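Local coordinates for uncharacterized protein (Thermus thermophilus HB8, PDB 6SCE) that probably acts as a DNA nuclease of type III CRISPR defence, switched on by cyclic oligoadenylate bound through its CARF part, at residues L97-L109 with A118-E130. Sequence-based numbering, arbitrary orientation.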
ATOM      1  N   LEU A  97     -17.599 -14.681   7.238  1.00 27.68           N
ATOM      2  CA  LEU A  97     -17.956 -15.780   6.354  1.00 29.32           C
ATOM      3  C   LEU A  97     -18.222 -17.040   7.188  1.00 35.50           C
ATOM      4  O   LEU A  97     -19.180 -17.771   6.904  1.00 37.21           O
ATOM      5  CB  LEU A  97     -16.884 -16.082   5.349  1.00 29.57           C
ATOM      6  CG  LEU A  97     -17.112 -17.271   4.419  1.00 30.03           C
ATOM      7  CD1 LEU A  97     -18.359 -17.092   3.569  1.00 31.29           C
ATOM      8  CD2 LEU A  97     -15.887 -17.467   3.559  1.00 32.90           C
ATOM      9  N   GLY A  98     -17.391 -17.282   8.206  1.00 32.86           N
ATOM     10  CA  GLY A  98     -17.620 -18.459   9.091  1.00 37.16           C
ATOM     11  C   GLY A  98     -19.018 -18.441   9.712  1.00 35.14           C
ATOM     12  O   GLY A  98     -19.691 -19.454   9.761  1.00 42.84           O
ATOM     13  N   HIS A  99     -19.439 -17.275  10.174  1.00 31.03           N
ATOM     14  CA  HIS A  99     -20.678 -17.106  10.902  1.00 31.68           C
ATOM     15  C   HIS A  99     -21.908 -17.101   9.994  1.00 33.81           C
ATOM     16  O   HIS A  99     -22.943 -17.687  10.345  1.00 32.21           O
ATOM     17  CB  HIS A  99     -20.605 -15.804  11.696  1.00 33.16           C
ATOM     18  CG  HIS A  99     -21.839 -15.490  12.494  1.00 34.04           C
ATOM     19  ND1 HIS A  99     -22.070 -15.994  13.762  1.00 33.75           N
ATOM     20  CD2 HIS A  99     -22.909 -14.713  12.203  1.00 34.79           C
ATOM     21  CE1 HIS A  99     -23.221 -15.536  14.212  1.00 34.50           C
ATOM     22  NE2 HIS A  99     -23.753 -14.760  13.287  1.00 33.54           N
ATOM     23  N   TRP A 100     -21.796 -16.464   8.823  1.00 28.37           N
ATOM     24  CA  TRP A 100     -22.957 -16.152   7.996  1.00 30.58           C
ATOM     25  C   TRP A 100     -23.282 -17.191   6.944  1.00 30.65           C
ATOM     26  O   TRP A 100     -24.250 -17.031   6.193  1.00 32.45           O
ATOM     27  CB  TRP A 100     -22.854 -14.713   7.403  1.00 28.08           C
ATOM     28  CG  TRP A 100     -23.151 -13.682   8.433  1.00 28.34           C
ATOM     29  CD1 TRP A 100     -22.276 -12.853   9.036  1.00 28.20           C
ATOM     30  CD2 TRP A 100     -24.412 -13.430   9.020  1.00 29.00           C
ATOM     31  NE1 TRP A 100     -22.916 -12.072   9.944  1.00 29.77           N
ATOM     32  CE2 TRP A 100     -24.238 -12.427   9.963  1.00 28.19           C
ATOM     33  CE3 TRP A 100     -25.686 -13.974   8.837  1.00 30.81           C
ATOM     34  CZ2 TRP A 100     -25.281 -11.932  10.732  1.00 30.57           C
ATOM     35  CZ3 TRP A 100     -26.726 -13.480   9.614  1.00 30.30           C
ATOM     36  CH2 TRP A 100     -26.521 -12.486  10.533  1.00 29.41           C
ATOM     37  N   ARG A 101     -22.525 -18.268   6.900  1.00 33.01           N
ATOM     38  CA  ARG A 101     -22.918 -19.409   6.078  1.00 37.36           C
ATOM     39  C   ARG A 101     -24.016 -20.145   6.836  1.00 38.12           C
ATOM     40  O   ARG A 101     -23.778 -21.148   7.508  1.00 38.81           O
ATOM     41  CB  ARG A 101     -21.726 -20.303   5.766  1.00 38.93           C
ATOM     42  CG  ARG A 101     -20.817 -19.692   4.702  1.00 41.98           C
ATOM     43  CD  ARG A 101     -19.625 -20.579   4.326  1.00 42.15           C
ATOM     44  NE  ARG A 101     -18.735 -20.785   5.460  1.00 44.67           N
ATOM     45  CZ  ARG A 101     -17.531 -21.339   5.376  1.00 45.82           C
ATOM     46  NH1 ARG A 101     -17.059 -21.743   4.206  1.00 46.95           N
ATOM     47  NH2 ARG A 101     -16.790 -21.486   6.466  1.00 47.70           N
ATOM     48  N   ARG A 102     -25.216 -19.601   6.751  1.00 35.33           N
ATOM     49  CA  ARG A 102     -26.359 -20.143   7.476  1.00 37.23           C
ATOM     50  C   ARG A 102     -27.640 -19.884   6.685  1.00 39.31           C
ATOM     51  O   ARG A 102     -27.652 -19.047   5.773  1.00 36.19           O
ATOM     52  CB  ARG A 102     -26.466 -19.474   8.838  1.00 38.23           C
ATOM     53  CG  ARG A 102     -26.626 -17.961   8.778  1.00 37.78           C
ATOM     54  CD  ARG A 102     -26.864 -17.365  10.150  1.00 38.45           C
ATOM     55  NE  ARG A 102     -25.771 -17.734  11.029  1.00 38.34           N
ATOM     56  CZ  ARG A 102     -25.784 -17.661  12.355  1.00 43.67           C
ATOM     57  NH1 ARG A 102     -26.841 -17.189  13.016  1.00 41.65           N
ATOM     58  NH2 ARG A 102     -24.702 -18.061  13.034  1.00 45.31           N
ATOM     59  N   PRO A 103     -28.731 -20.592   7.039  1.00 41.21           N
ATOM     60  CA  PRO A 103     -29.993 -20.322   6.368  1.00 38.86           C
ATOM     61  C   PRO A 103     -30.455 -18.910   6.635  1.00 37.14           C
ATOM     62  O   PRO A 103     -30.206 -18.333   7.712  1.00 36.16           O
ATOM     63  CB  PRO A 103     -30.965 -21.357   6.993  1.00 42.76           C
ATOM     64  CG  PRO A 103     -30.082 -22.453   7.481  1.00 42.17           C
ATOM     65  CD  PRO A 103     -28.825 -21.761   7.942  1.00 42.65           C
ATOM     66  N   GLY A 104     -31.122 -18.345   5.642  1.00 35.11           N
ATOM     67  CA  GLY A 104     -31.635 -16.990   5.735  1.00 36.82           C
ATOM     68  C   GLY A 104     -30.597 -15.931   5.333  1.00 34.87           C
ATOM     69  O   GLY A 104     -30.851 -14.729   5.503  1.00 37.76           O
ATOM     70  N   ALA A 105     -29.460 -16.359   4.786  1.00 34.29           N
ATOM     71  CA  ALA A 105     -28.341 -15.434   4.474  1.00 33.18           C
ATOM     72  C   ALA A 105     -27.804 -15.651   3.093  1.00 33.33           C
ATOM     73  O   ALA A 105     -27.688 -16.774   2.638  1.00 33.95           O
ATOM     74  CB  ALA A 105     -27.221 -15.588   5.481  1.00 32.40           C
ATOM     75  N   ARG A 106     -27.527 -14.562   2.385  1.00 31.85           N
ATOM     76  CA  ARG A 106     -26.811 -14.629   1.121  1.00 32.91           C
ATOM     77  C   ARG A 106     -25.527 -13.841   1.393  1.00 32.79           C
ATOM     78  O   ARG A 106     -25.595 -12.725   1.873  1.00 34.65           O
ATOM     79  CB  ARG A 106     -27.595 -14.008  -0.020  1.00 36.67           C
ATOM     80  CG  ARG A 106     -28.797 -14.857  -0.489  1.00 46.62           C
ATOM     81  CD  ARG A 106     -29.566 -14.236  -1.646  1.00 52.93           C
ATOM     82  NE  ARG A 106     -30.748 -15.028  -2.037  1.00 54.49           N
ATOM     83  CZ  ARG A 106     -31.928 -15.025  -1.400  1.00 61.13           C
ATOM     84  NH1 ARG A 106     -32.149 -14.265  -0.323  1.00 54.13           N
ATOM     85  NH2 ARG A 106     -32.917 -15.803  -1.840  1.00 66.33           N
ATOM     86  N   VAL A 107     -24.379 -14.424   1.084  1.00 30.04           N
ATOM     87  CA  VAL A 107     -23.095 -13.798   1.392  1.00 27.88           C
ATOM     88  C   VAL A 107     -22.365 -13.559   0.087  1.00 28.18           C
ATOM     89  O   VAL A 107     -22.297 -14.435  -0.768  1.00 27.41           O
ATOM     90  CB  VAL A 107     -22.251 -14.696   2.308  1.00 30.62           C
ATOM     91  CG1 VAL A 107     -20.932 -14.015   2.673  1.00 33.03           C
ATOM     92  CG2 VAL A 107     -23.037 -15.032   3.568  1.00 29.87           C
ATOM     93  N   PHE A 108     -21.811 -12.353  -0.070  1.00 27.75           N
ATOM     94  CA  PHE A 108     -21.158 -12.014  -1.310  1.00 27.84           C
ATOM     95  C   PHE A 108     -20.049 -10.973  -1.117  1.00 26.85           C
ATOM     96  O   PHE A 108     -19.893 -10.419  -0.041  1.00 25.52           O
ATOM     97  CB  PHE A 108     -22.197 -11.532  -2.328  1.00 27.50           C
ATOM     98  CG  PHE A 108     -22.763 -10.163  -2.061  1.00 26.80           C
ATOM     99  CD1 PHE A 108     -23.720  -9.962  -1.087  1.00 26.17           C
ATOM    100  CD2 PHE A 108     -22.403  -9.093  -2.862  1.00 26.88           C
ATOM    101  CE1 PHE A 108     -24.255  -8.713  -0.852  1.00 25.97           C
ATOM    102  CE2 PHE A 108     -22.944  -7.834  -2.651  1.00 27.68           C
ATOM    103  CZ  PHE A 108     -23.893  -7.650  -1.652  1.00 26.94           C
ATOM    104  N   LEU A 109     -19.286 -10.783  -2.175  1.00 28.54           N
ATOM    105  CA  LEU A 109     -18.215  -9.770  -2.276  1.00 29.29           C
ATOM    106  C   LEU A 109     -18.478  -9.005  -3.551  1.00 28.29           C
ATOM    107  O   LEU A 109     -19.118  -9.539  -4.465  1.00 28.10           O
ATOM    108  CB  LEU A 109     -16.865 -10.463  -2.525  1.00 31.87           C
ATOM    109  CG  LEU A 109     -16.405 -11.574  -1.638  1.00 35.35           C
ATOM    110  CD1 LEU A 109     -15.083 -12.125  -2.095  1.00 34.10           C
ATOM    111  CD2 LEU A 109     -16.303 -10.965  -0.238  1.00 36.87           C
ATOM    112  N   ALA A 118     -15.820  -4.332 -15.702  1.00 29.98           N
ATOM    113  CA  ALA A 118     -16.829  -3.982 -14.718  1.00 30.33           C
ATOM    114  C   ALA A 118     -16.557  -4.834 -13.482  1.00 29.70           C
ATOM    115  O   ALA A 118     -16.033  -5.956 -13.595  1.00 27.27           O
ATOM    116  CB  ALA A 118     -18.233  -4.260 -15.232  1.00 31.54           C
ATOM    117  N   PRO A 119     -16.938  -4.334 -12.309  1.00 28.32           N
ATOM    118  CA  PRO A 119     -16.828  -5.191 -11.101  1.00 28.28           C
ATOM    119  C   PRO A 119     -17.683  -6.440 -11.209  1.00 29.33           C
ATOM    120  O   PRO A 119     -18.630  -6.466 -12.009  1.00 30.87           O
ATOM    121  CB  PRO A 119     -17.370  -4.308  -9.979  1.00 29.22           C
ATOM    122  CG  PRO A 119     -17.298  -2.925 -10.505  1.00 32.50           C
ATOM    123  CD  PRO A 119     -17.495  -3.015 -11.994  1.00 29.61           C
ATOM    124  N   ARG A 120     -17.349  -7.458 -10.418  1.00 28.41           N
ATOM    125  CA  ARG A 120     -18.106  -8.702 -10.344  1.00 28.57           C
ATOM    126  C   ARG A 120     -18.672  -8.892  -8.954  1.00 29.63           C
ATOM    127  O   ARG A 120     -18.037  -8.509  -7.978  1.00 29.76           O
ATOM    128  CB  ARG A 120     -17.188  -9.875 -10.643  1.00 30.28           C
ATOM    129  CG  ARG A 120     -16.475  -9.795 -11.982  1.00 34.18           C
ATOM    130  CD  ARG A 120     -15.526 -10.968 -12.162  1.00 33.70           C
ATOM    131  NE  ARG A 120     -14.752 -10.778 -13.368  1.00 37.03           N
ATOM    132  CZ  ARG A 120     -14.309 -11.744 -14.153  1.00 37.68           C
ATOM    133  NH1 ARG A 120     -14.551 -13.015 -13.875  1.00 41.61           N
ATOM    134  NH2 ARG A 120     -13.613 -11.417 -15.224  1.00 37.98           N
ATOM    135  N   ALA A 121     -19.862  -9.472  -8.860  1.00 29.75           N
ATOM    136  CA  ALA A 121     -20.356  -9.997  -7.588  1.00 31.41           C
ATOM    137  C   ALA A 121     -19.925 -11.447  -7.479  1.00 33.72           C
ATOM    138  O   ALA A 121     -20.162 -12.243  -8.399  1.00 34.02           O
ATOM    139  CB  ALA A 121     -21.879  -9.908  -7.526  1.00 32.39           C
ATOM    140  N   LEU A 122     -19.309 -11.806  -6.371  1.00 29.84           N
ATOM    141  CA  LEU A 122     -19.035 -13.218  -6.094  1.00 30.53           C
ATOM    142  C   LEU A 122     -19.909 -13.643  -4.957  1.00 30.91           C
ATOM    143  O   LEU A 122     -19.761 -13.146  -3.838  1.00 28.71           O
ATOM    144  CB  LEU A 122     -17.583 -13.434  -5.728  1.00 31.95           C
ATOM    145  CG  LEU A 122     -16.517 -12.880  -6.657  1.00 38.55           C
ATOM    146  CD1 LEU A 122     -15.196 -13.494  -6.230  1.00 41.43           C
ATOM    147  CD2 LEU A 122     -16.791 -13.169  -8.113  1.00 44.38           C
ATOM    148  N   PHE A 123     -20.878 -14.504  -5.239  1.00 31.19           N
ATOM    149  CA  PHE A 123     -21.728 -15.039  -4.188  1.00 29.25           C
ATOM    150  C   PHE A 123     -21.036 -16.261  -3.650  1.00 31.61           C
ATOM    151  O   PHE A 123     -20.550 -17.093  -4.408  1.00 32.01           O
ATOM    152  CB  PHE A 123     -23.148 -15.337  -4.705  1.00 33.99           C
ATOM    153  CG  PHE A 123     -23.876 -14.105  -5.106  1.00 35.24           C
ATOM    154  CD1 PHE A 123     -24.604 -13.389  -4.178  1.00 37.36           C
ATOM    155  CD2 PHE A 123     -23.744 -13.597  -6.388  1.00 38.22           C
ATOM    156  CE1 PHE A 123     -25.228 -12.212  -4.529  1.00 36.61           C
ATOM    157  CE2 PHE A 123     -24.380 -12.422  -6.741  1.00 40.82           C
ATOM    158  CZ  PHE A 123     -25.100 -11.725  -5.799  1.00 35.84           C
ATOM    159  N   LEU A 124     -20.934 -16.322  -2.332  1.00 30.78           N
ATOM    160  CA  LEU A 124     -20.236 -17.386  -1.635  1.00 33.46           C
ATOM    161  C   LEU A 124     -21.208 -18.353  -0.961  1.00 32.42           C
ATOM    162  O   LEU A 124     -20.854 -19.475  -0.709  1.00 35.65           O
ATOM    163  CB  LEU A 124     -19.328 -16.791  -0.562  1.00 36.13           C
ATOM    164  CG  LEU A 124     -18.365 -15.694  -1.062  1.00 40.53           C
ATOM    165  CD1 LEU A 124     -17.404 -15.346   0.047  1.00 42.79           C
ATOM    166  CD2 LEU A 124     -17.617 -16.142  -2.290  1.00 39.83           C
ATOM    167  N   TRP A 125     -22.424 -17.897  -0.689  1.00 30.78           N
ATOM    168  CA  TRP A 125     -23.403 -18.669   0.081  1.00 32.81           C
ATOM    169  C   TRP A 125     -24.811 -18.129  -0.234  1.00 33.37           C
ATOM    170  O   TRP A 125     -24.973 -16.919  -0.339  1.00 31.67           O
ATOM    171  CB  TRP A 125     -23.118 -18.498   1.560  1.00 35.29           C
ATOM    172  CG  TRP A 125     -24.007 -19.313   2.418  1.00 37.54           C
ATOM    173  CD1 TRP A 125     -25.155 -18.912   3.038  1.00 38.62           C
ATOM    174  CD2 TRP A 125     -23.844 -20.690   2.719  1.00 39.66           C
ATOM    175  NE1 TRP A 125     -25.703 -19.955   3.730  1.00 40.13           N
ATOM    176  CE2 TRP A 125     -24.930 -21.067   3.541  1.00 40.22           C
ATOM    177  CE3 TRP A 125     -22.884 -21.645   2.379  1.00 40.07           C
ATOM    178  CZ2 TRP A 125     -25.079 -22.353   4.037  1.00 43.50           C
ATOM    179  CZ3 TRP A 125     -23.041 -22.937   2.869  1.00 45.56           C
ATOM    180  CH2 TRP A 125     -24.128 -23.271   3.694  1.00 41.28           C
ATOM    181  N   PRO A 126     -25.831 -18.981  -0.400  1.00 35.11           N
ATOM    182  CA  PRO A 126     -25.766 -20.436  -0.218  1.00 35.75           C
ATOM    183  C   PRO A 126     -25.152 -21.175  -1.402  1.00 35.60           C
ATOM    184  O   PRO A 126     -24.822 -22.345  -1.288  1.00 38.50           O
ATOM    185  CB  PRO A 126     -27.254 -20.823  -0.032  1.00 37.83           C
ATOM    186  CG  PRO A 126     -28.005 -19.801  -0.794  1.00 38.84           C
ATOM    187  CD  PRO A 126     -27.206 -18.514  -0.645  1.00 37.87           C
ATOM    188  N   ARG A 127     -24.988 -20.502  -2.527  1.00 36.84           N
ATOM    189  CA  ARG A 127     -24.429 -21.138  -3.706  1.00 37.81           C
ATOM    190  C   ARG A 127     -23.320 -20.278  -4.262  1.00 37.22           C
ATOM    191  O   ARG A 127     -23.428 -19.061  -4.268  1.00 38.05           O
ATOM    192  CB  ARG A 127     -25.495 -21.306  -4.781  1.00 43.84           C
ATOM    193  CG  ARG A 127     -26.465 -22.442  -4.500  1.00 54.87           C
ATOM    194  CD  ARG A 127     -27.513 -22.540  -5.607  1.00 63.39           C
ATOM    195  NE  ARG A 127     -28.334 -21.328  -5.678  1.00 68.65           N
ATOM    196  CZ  ARG A 127     -29.312 -21.009  -4.824  1.00 75.05           C
ATOM    197  NH1 ARG A 127     -29.628 -21.807  -3.804  1.00 77.89           N
ATOM    198  NH2 ARG A 127     -29.979 -19.870  -4.987  1.00 77.95           N
ATOM    199  N   GLU A 128     -22.275 -20.914  -4.757  1.00 37.94           N
ATOM    200  CA  GLU A 128     -21.208 -20.197  -5.446  1.00 43.81           C
ATOM    201  C   GLU A 128     -21.618 -19.790  -6.845  1.00 42.60           C
ATOM    202  O   GLU A 128     -21.883 -20.631  -7.692  1.00 42.69           O
ATOM    203  CB  GLU A 128     -19.926 -21.029  -5.497  1.00 48.07           C
ATOM    204  CG  GLU A 128     -19.213 -21.072  -4.159  1.00 56.91           C
ATOM    205  CD  GLU A 128     -17.722 -21.316  -4.311  1.00 63.58           C
ATOM    206  OE1 GLU A 128     -17.368 -22.246  -5.074  1.00 59.42           O
ATOM    207  OE2 GLU A 128     -16.929 -20.567  -3.674  1.00 63.97           O
ATOM    208  N   GLU A 129     -21.651 -18.482  -7.082  1.00 40.04           N
ATOM    209  CA  GLU A 129     -22.113 -17.920  -8.341  1.00 43.29           C
ATOM    210  C   GLU A 129     -21.321 -16.650  -8.522  1.00 45.32           C
ATOM    211  O   GLU A 129     -20.974 -15.995  -7.549  1.00 39.53           O
ATOM    212  CB  GLU A 129     -23.592 -17.519  -8.274  1.00 48.85           C
ATOM    213  CG  GLU A 129     -24.596 -18.656  -8.259  1.00 57.20           C
ATOM    214  CD  GLU A 129     -26.012 -18.178  -7.975  1.00 61.09           C
ATOM    215  OE1 GLU A 129     -26.264 -16.948  -8.032  1.00 64.24           O
ATOM    216  OE2 GLU A 129     -26.866 -19.036  -7.683  1.00 63.35           O
ATOM    217  N   GLU A 130     -21.075 -16.273  -9.757  1.00 41.25           N
ATOM    218  CA  GLU A 130     -20.418 -15.012 -10.035  1.00 44.75           C
ATOM    219  C   GLU A 130     -21.224 -14.321 -11.145  1.00 45.80           C
ATOM    220  O   GLU A 130     -21.782 -15.002 -12.005  1.00 42.95           O
ATOM    221  CB  GLU A 130     -18.985 -15.342 -10.445  1.00 47.32           C
ATOM    222  CG  GLU A 130     -18.172 -14.223 -11.038  1.00 52.03           C
ATOM    223  CD  GLU A 130     -16.886 -14.731 -11.653  1.00 50.28           C
ATOM    224  OE1 GLU A 130     -16.310 -15.709 -11.135  1.00 56.44           O
ATOM    225  OE2 GLU A 130     -16.449 -14.152 -12.658  1.00 50.48           O
TER
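A classic beta bulge interrupts the antiparallel hairpin of strands 105-111 and 120-125, near one edge of the first Rossmann-like sheet, which is consistent with a CARF-type domain: Leu124 and Trp125 both sit opposite Val107. Val107 O takes the amide of Leu124 at 2.8 Å, almost straight at 173°, and more weakly that of Trp125, while Val107 N returns a bond to Trp125 O. Past the bulge, Leu109 and Leu122 form a regular hydrogen-bonded pair. Between the bulge and this pair, Phe108 and Phe123 lie side by side, with Trp82 of strand 81-84 against Phe123; their ring planes are near parallel but slid so far that contact falls mainly to Phe108 CB, 3.6 Å from Phe123 CD1. On the other face, leucine suits Leu109 and Leu122, which pack on the apolar Leu388 and Ala385 of helix 384-393. At the bulge, Leu124 CD1 bridges Leu109 CG and Leu97 CD1 of helix 90-100. With CG opposite the backbone N (chi1 -176°), the Trp125 indole packs against the turn that follows this helix, and Arg101 CA stands over the five-membered ring, 3.5 Å from its centroid, in a CH-pi contact. The arginine's CB continues over the six-membered ring, and its CG lies past the rim, 3.7 Å from Trp125 CE3; this aliphatic stem leaves the guanidinium beyond. A leucine here has neither N-H nor flat face, and would probably leave Arg102 O relying on a weak bond from Ala105 N and the Arg101 stem less covered. Trp125 NE1 meets Arg102 O at 3.0 Å from above the carbonyl plane, 57° out of it, and so not on a lone pair.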